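Local coordinates for protein pseudopodium-enriched atypical kinase 1 (Homo sapiens, PDB 6BHC) that is a dimer-forming pseudokinase with an unusual catalytic cleft, and probably acts as a scaffold in tyrosine-kinase signalling rather than as an active enzyme, at residues Tyr74-Ala79 with Tyr86-Cys91; Gly122-Glu127 with Val147-Glu152. The protein carries 1 engineered substitution. All blocks are in the same frame, centred on the assembly; numbering follows the deposited sequence.

Contact 1: residues Tyr74-Ala79 with Tyr86-Cys91; sequences YTASYA and YAVKIC
Tyr-74 and Val-88 face each other as a hydrogen-bonded antiparallel pair. Val-88 N reaches Tyr-74 O over 2.7 Å in an almost straight bond (177°), and Tyr-74 N returns a more bent one to Val-88 O. The same Tyr-74 O also receives a CA-H contact from Ala-87 CA at 3.4 Å. Further along, Ala-76 N donates to Tyr-86 O, while a water accepts from Tyr-86 N at 3.0 Å and also lies 2.6 Å from Ala-76 O. At this end of the pairing Tyr-78 and Tyr-86 meet. Tyr-78 CB sits over the Tyr-86 ring in a CH-pi contact, 4.2 Å from the centroid. With CG anti to the backbone N (chi1 -175°), the Tyr-78 ring turns an edge to that face in a T-shaped pair, planes at 65°. Strands 71-78 and 85-91 correspond to beta2 and beta3 of the kinase N-lobe, and the Ala-Val-Lys sequence suggests that Lys-89 corresponds to the VAIK lysine; here its NZ forms a salt bridge with Asp-70 and a hydrogen bond with Gln-118. On the face bearing Tyr-74, Ala-76 and Val-88, Ala-76 CB packs on Val-88 CG2 at 3.7 Å. Ile-90 CD1 approaches Tyr-74 CD1 obliquely at 4.1 Å. Phe-57 and Leu-59 of strand 57-59 pack against this face, Phe-57 also stacks on Tyr-78, and Tyr-74 OH is tied to Leu-132 O.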
loop_
_atom_site.group_PDB
_atom_site.type_symbol
_atom_site.label_atom_id
_atom_site.label_comp_id
_atom_site.label_asym_id
_atom_site.label_seq_id
_atom_site.Cartn_x
_atom_site.Cartn_y
_atom_site.Cartn_z
ATOM N N TYR A 74 -17.122 31.592 12.828
ATOM C CA TYR A 74 -17.972 31.738 11.655
ATOM C C TYR A 74 -17.186 31.330 10.420
ATOM O O TYR A 74 -16.056 31.789 10.224
ATOM C CB TYR A 74 -18.472 33.178 11.498
ATOM C CG TYR A 74 -19.475 33.619 12.538
ATOM C CD1 TYR A 74 -19.060 34.188 13.734
ATOM C CD2 TYR A 74 -20.839 33.480 12.317
ATOM C CE1 TYR A 74 -19.975 34.599 14.686
ATOM C CE2 TYR A 74 -21.762 33.888 13.260
ATOM C CZ TYR A 74 -21.324 34.445 14.444
ATOM O OH TYR A 74 -22.238 34.851 15.387
ATOM N N THR A 75 -17.777 30.472 9.595
ATOM C CA THR A 75 -17.187 30.167 8.301
ATOM C C THR A 75 -17.271 31.391 7.400
ATOM O O THR A 75 -18.285 32.093 7.373
ATOM C CB THR A 75 -17.900 28.982 7.650
ATOM O OG1 THR A 75 -19.274 29.317 7.422
ATOM C CG2 THR A 75 -17.829 27.762 8.550
ATOM N N ALA A 76 -16.194 31.655 6.664
ATOM C CA ALA A 76 -16.109 32.867 5.865
ATOM C C ALA A 76 -15.400 32.582 4.550
ATOM O O ALA A 76 -14.615 31.638 4.430
ATOM C CB ALA A 76 -15.382 33.988 6.617
ATOM N N SER A 77 -15.693 33.425 3.564
ATOM C CA SER A 77 -15.031 33.407 2.265
ATOM C C SER A 77 -14.103 34.613 2.197
ATOM O O SER A 77 -14.567 35.757 2.134
ATOM C CB SER A 77 -16.056 33.431 1.132
ATOM O OG SER A 77 -15.431 33.646 -0.121
ATOM N N TYR A 78 -12.797 34.358 2.224
ATOM C CA TYR A 78 -11.818 35.433 2.138
ATOM C C TYR A 78 -11.870 36.073 0.756
ATOM O O TYR A 78 -11.856 35.377 -0.261
ATOM C CB TYR A 78 -10.419 34.890 2.432
ATOM C CG TYR A 78 -9.335 35.941 2.493
ATOM C CD1 TYR A 78 -9.580 37.193 3.043
ATOM C CD2 TYR A 78 -8.057 35.672 2.022
ATOM C CE1 TYR A 78 -8.586 38.153 3.105
ATOM C CE2 TYR A 78 -7.056 36.623 2.081
ATOM C CZ TYR A 78 -7.326 37.862 2.624
ATOM O OH TYR A 78 -6.332 38.812 2.684
ATOM N N ALA A 79 -11.933 37.408 0.722
ATOM C CA ALA A 79 -12.135 38.108 -0.543
ATOM C C ALA A 79 -10.981 37.884 -1.513
ATOM O O ALA A 79 -11.187 37.896 -2.732
ATOM C CB ALA A 79 -12.330 39.603 -0.292
ATOM N N TYR A 86 -11.977 29.045 5.374
ATOM C CA TYR A 86 -11.503 29.968 6.391
ATOM C C TYR A 86 -12.562 30.090 7.474
ATOM O O TYR A 86 -13.761 30.045 7.187
ATOM C CB TYR A 86 -11.191 31.355 5.809
ATOM C CG TYR A 86 -9.956 31.405 4.937
ATOM C CD1 TYR A 86 -8.692 31.561 5.496
ATOM C CD2 TYR A 86 -10.053 31.314 3.554
ATOM C CE1 TYR A 86 -7.560 31.614 4.701
ATOM C CE2 TYR A 86 -8.927 31.366 2.753
ATOM C CZ TYR A 86 -7.684 31.517 3.330
ATOM O OH TYR A 86 -6.564 31.570 2.533
ATOM N N ALA A 87 -12.111 30.238 8.715
ATOM C CA ALA A 87 -12.990 30.447 9.855
ATOM C C ALA A 87 -12.582 31.731 10.562
ATOM O O ALA A 87 -11.390 31.975 10.775
ATOM C CB ALA A 87 -12.933 29.262 10.823
ATOM N N VAL A 88 -13.570 32.550 10.909
ATOM C CA VAL A 88 -13.350 33.804 11.618
ATOM C C VAL A 88 -13.560 33.548 13.103
ATOM O O VAL A 88 -14.654 33.155 13.527
ATOM C CB VAL A 88 -14.285 34.910 11.106
ATOM C CG1 VAL A 88 -14.236 36.109 12.031
ATOM C CG2 VAL A 88 -13.902 35.309 9.690
ATOM N N LYS A 89 -12.512 33.762 13.893
ATOM C CA LYS A 89 -12.547 33.535 15.333
ATOM C C LYS A 89 -12.629 34.888 16.034
ATOM O O LYS A 89 -11.671 35.667 16.006
ATOM C CB LYS A 89 -11.315 32.748 15.779
ATOM C CG LYS A 89 -11.262 32.448 17.264
ATOM C CD LYS A 89 -9.969 31.743 17.648
ATOM C CE LYS A 89 -9.917 31.466 19.144
ATOM N NZ LYS A 89 -8.680 30.734 19.540
ATOM N N ILE A 90 -13.770 35.163 16.657
ATOM C CA ILE A 90 -14.018 36.428 17.342
ATOM C C ILE A 90 -13.881 36.178 18.838
ATOM O O ILE A 90 -14.765 35.582 19.463
ATOM C CB ILE A 90 -15.399 36.999 16.996
ATOM C CG1 ILE A 90 -15.619 36.998 15.482
ATOM C CG2 ILE A 90 -15.541 38.411 17.546
ATOM C CD1 ILE A 90 -16.999 37.469 15.069
ATOM N N CYS A 91 -12.784 36.651 19.422
ATOM C CA CYS A 91 -12.446 36.336 20.801
ATOM C C CYS A 91 -13.299 37.146 21.777
ATOM O O CYS A 91 -13.845 38.202 21.445
ATOM C CB CYS A 91 -10.959 36.590 21.046
ATOM S SG CYS A 91 -9.883 35.663 19.923
HETATM O O HOH W 1 -14.607 29.051 3.968
#

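Contact 2: residues Gly122-Glu127 with Val147-Glu152; sequences GHFLAE and VVITRE
Val-147 N donates to Phe-124 O over 2.7 Å (167°), and Phe-124 N returns a bond of 2.9 Å to Val-147 O, completing the hydrogen-bonded pair. His-123 CA adds a CA-H...O contact to Val-147 O at 3.1 Å. Beyond His-123, Ile-149 N donates to Gly-122 O in a straight bond (176°); at the backbone angles of Gly-122, a side chain would collide with the carbonyl oxygen of the residue before it. The strands 123-128 and 143-150 match beta4 and beta5 of the kinase N-lobe, the second running on toward what is the hinge in this fold. Phe-124 places CG in the crowded position between backbone N and carbonyl carbon (chi1 58°), and the side chains of Phe-124 and Val-147 run side by side in the same direction, with Val-147 CB over one ring face. This CB stands 3.9 Å above the plane of the Phe-124 ring, offset toward the rim, while Val-147 CG1 meets Phe-124 CZ at 3.7 Å. Ile-149 CG1 comes obliquely to Phe-124 CE1 at 4.1 Å. An alanine in place of Phe-124 would probably leave Val-147 CG1 and Ile-149 CG1 without their ring contacts and take away the ring that meets Phe-49. Ala-126 CB rests on Val-147 CG2 at 4.0 Å, with Trp-54 beside the alanine.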
loop_
_atom_site.group_PDB
_atom_site.type_symbol
_atom_site.label_atom_id
_atom_site.label_comp_id
_atom_site.label_asym_id
_atom_site.label_seq_id
_atom_site.Cartn_x
_atom_site.Cartn_y
_atom_site.Cartn_z
ATOM N N GLY A 122 -3.245 34.661 10.898
ATOM C CA GLY A 122 -3.338 36.096 11.065
ATOM C C GLY A 122 -4.370 36.531 12.085
ATOM O O GLY A 122 -5.199 35.729 12.525
ATOM N N HIS A 123 -4.324 37.804 12.467
ATOM C CA HIS A 123 -5.257 38.362 13.436
ATOM C C HIS A 123 -5.249 39.877 13.300
ATOM O O HIS A 123 -4.283 40.468 12.811
ATOM C CB HIS A 123 -4.900 37.944 14.865
ATOM C CG HIS A 123 -3.487 38.252 15.247
ATOM N ND1 HIS A 123 -3.070 39.517 15.600
ATOM C CD2 HIS A 123 -2.391 37.460 15.325
ATOM C CE1 HIS A 123 -1.780 39.491 15.883
ATOM N NE2 HIS A 123 -1.344 38.254 15.723
ATOM N N PHE A 124 -6.340 40.497 13.744
ATOM C CA PHE A 124 -6.492 41.945 13.653
ATOM C C PHE A 124 -7.646 42.373 14.548
ATOM O O PHE A 124 -8.439 41.549 15.013
ATOM C CB PHE A 124 -6.730 42.397 12.207
ATOM C CG PHE A 124 -7.934 41.767 11.561
ATOM C CD1 PHE A 124 -7.830 40.551 10.908
ATOM C CD2 PHE A 124 -9.169 42.396 11.603
ATOM C CE1 PHE A 124 -8.936 39.970 10.313
ATOM C CE2 PHE A 124 -10.279 41.821 11.010
ATOM C CZ PHE A 124 -10.161 40.607 10.364
ATOM N N LEU A 125 -7.724 43.680 14.788
ATOM C CA LEU A 125 -8.843 44.280 15.497
ATOM C C LEU A 125 -9.921 44.694 14.505
ATOM O O LEU A 125 -9.631 45.071 13.366
ATOM C CB LEU A 125 -8.389 45.499 16.302
ATOM C CG LEU A 125 -7.336 45.276 17.388
ATOM C CD1 LEU A 125 -6.908 46.604 17.994
ATOM C CD2 LEU A 125 -7.866 44.340 18.462
ATOM N N ALA A 126 -11.174 44.626 14.948
ATOM C CA ALA A 126 -12.286 44.964 14.071
ATOM C C ALA A 126 -13.520 45.267 14.905
ATOM O O ALA A 126 -13.723 44.686 15.974
ATOM C CB ALA A 126 -12.584 43.833 13.081
ATOM N N GLU A 127 -14.345 46.180 14.395
ATOM C CA GLU A 127 -15.642 46.475 14.994
ATOM C C GLU A 127 -16.640 45.422 14.530
ATOM O O GLU A 127 -16.968 45.346 13.342
ATOM C CB GLU A 127 -16.102 47.880 14.613
ATOM C CG GLU A 127 -15.230 48.995 15.164
ATOM C CD GLU A 127 -15.707 50.372 14.742
ATOM O OE1 GLU A 127 -16.552 50.456 13.826
ATOM O OE2 GLU A 127 -15.242 51.370 15.329
ATOM N N VAL A 147 -9.999 39.652 16.230
ATOM C CA VAL A 147 -10.470 38.687 15.245
ATOM C C VAL A 147 -9.283 37.861 14.778
ATOM O O VAL A 147 -8.268 38.415 14.340
ATOM C CB VAL A 147 -11.159 39.381 14.058
ATOM C CG1 VAL A 147 -11.542 38.361 12.999
ATOM C CG2 VAL A 147 -12.383 40.151 14.534
ATOM N N VAL A 148 -9.407 36.541 14.874
ATOM C CA VAL A 148 -8.364 35.610 14.467
ATOM C C VAL A 148 -8.889 34.778 13.305
ATOM O O VAL A 148 -10.063 34.393 13.287
ATOM C CB VAL A 148 -7.923 34.710 15.641
ATOM C CG1 VAL A 148 -6.760 33.818 15.234
ATOM C CG2 VAL A 148 -7.554 35.560 16.848
ATOM N N ILE A 149 -8.021 34.513 12.331
ATOM C CA ILE A 149 -8.365 33.729 11.151
ATOM C C ILE A 149 -7.633 32.397 11.231
ATOM O O ILE A 149 -6.438 32.357 11.551
ATOM C CB ILE A 149 -8.008 34.476 9.853
ATOM C CG1 ILE A 149 -8.581 35.895 9.881
ATOM C CG2 ILE A 149 -8.527 33.722 8.638
ATOM C CD1 ILE A 149 -10.082 35.941 10.055
ATOM N N THR A 150 -8.347 31.310 10.946
ATOM C CA THR A 150 -7.765 29.976 10.947
ATOM C C THR A 150 -8.265 29.205 9.734
ATOM O O THR A 150 -9.373 29.439 9.244
ATOM C CB THR A 150 -8.099 29.205 12.236
ATOM O OG1 THR A 150 -7.580 27.872 12.147
ATOM C CG2 THR A 150 -9.604 29.147 12.457
ATOM N N ARG A 151 -7.431 28.283 9.249
ATOM C CA ARG A 151 -7.781 27.470 8.092
ATOM C C ARG A 151 -8.463 26.160 8.463
ATOM O O ARG A 151 -9.094 25.542 7.599
ATOM C CB ARG A 151 -6.533 27.173 7.253
ATOM C CG ARG A 151 -5.923 28.400 6.590
ATOM C CD ARG A 151 -4.815 28.023 5.616
ATOM N NE ARG A 151 -4.384 29.166 4.814
ATOM C CZ ARG A 151 -3.334 29.930 5.100
ATOM N NH1 ARG A 151 -3.020 30.949 4.312
ATOM N NH2 ARG A 151 -2.595 29.673 6.171
ATOM N N GLU A 152 -8.352 25.724 9.716
ATOM C CA GLU A 152 -9.031 24.516 10.189
ATOM C C GLU A 152 -10.361 24.943 10.795
ATOM O O GLU A 152 -10.411 25.465 11.912
ATOM C CB GLU A 152 -8.169 23.764 11.198
ATOM C CG GLU A 152 -6.888 23.169 10.621
ATOM C CD GLU A 152 -5.797 24.204 10.411
ATOM O OE1 GLU A 152 -5.816 25.242 11.105
ATOM O OE2 GLU A 152 -4.920 23.978 9.549
#

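Overall arrangement
Both contacts are buried antiparallel pairings in one N-lobe sheet, each centred about 24 Å from the chain centre. Contact 2 is the less enclosed, with His-123 and Phe-124 partly exposed; in contact 1 Thr-75 alone of the touching residues is. They hold different strand pairs and meet where strand 85-91 borders strand 143-150: Lys-89 N probably bonds to Val-148 O and Ala-87 N to Thr-150 O, while Val-88 CG1 packs on Val-147 CG1 at 3.6 Å. Phe-57 reaches the apolar face of each. Both have three direct backbone bonds; contact 1 adds a water and an edge-to-face tyrosine pair, and carries Lys-89 on the face opposite Val-88. Contact 2 sets one phenylalanine against aliphatic side chains.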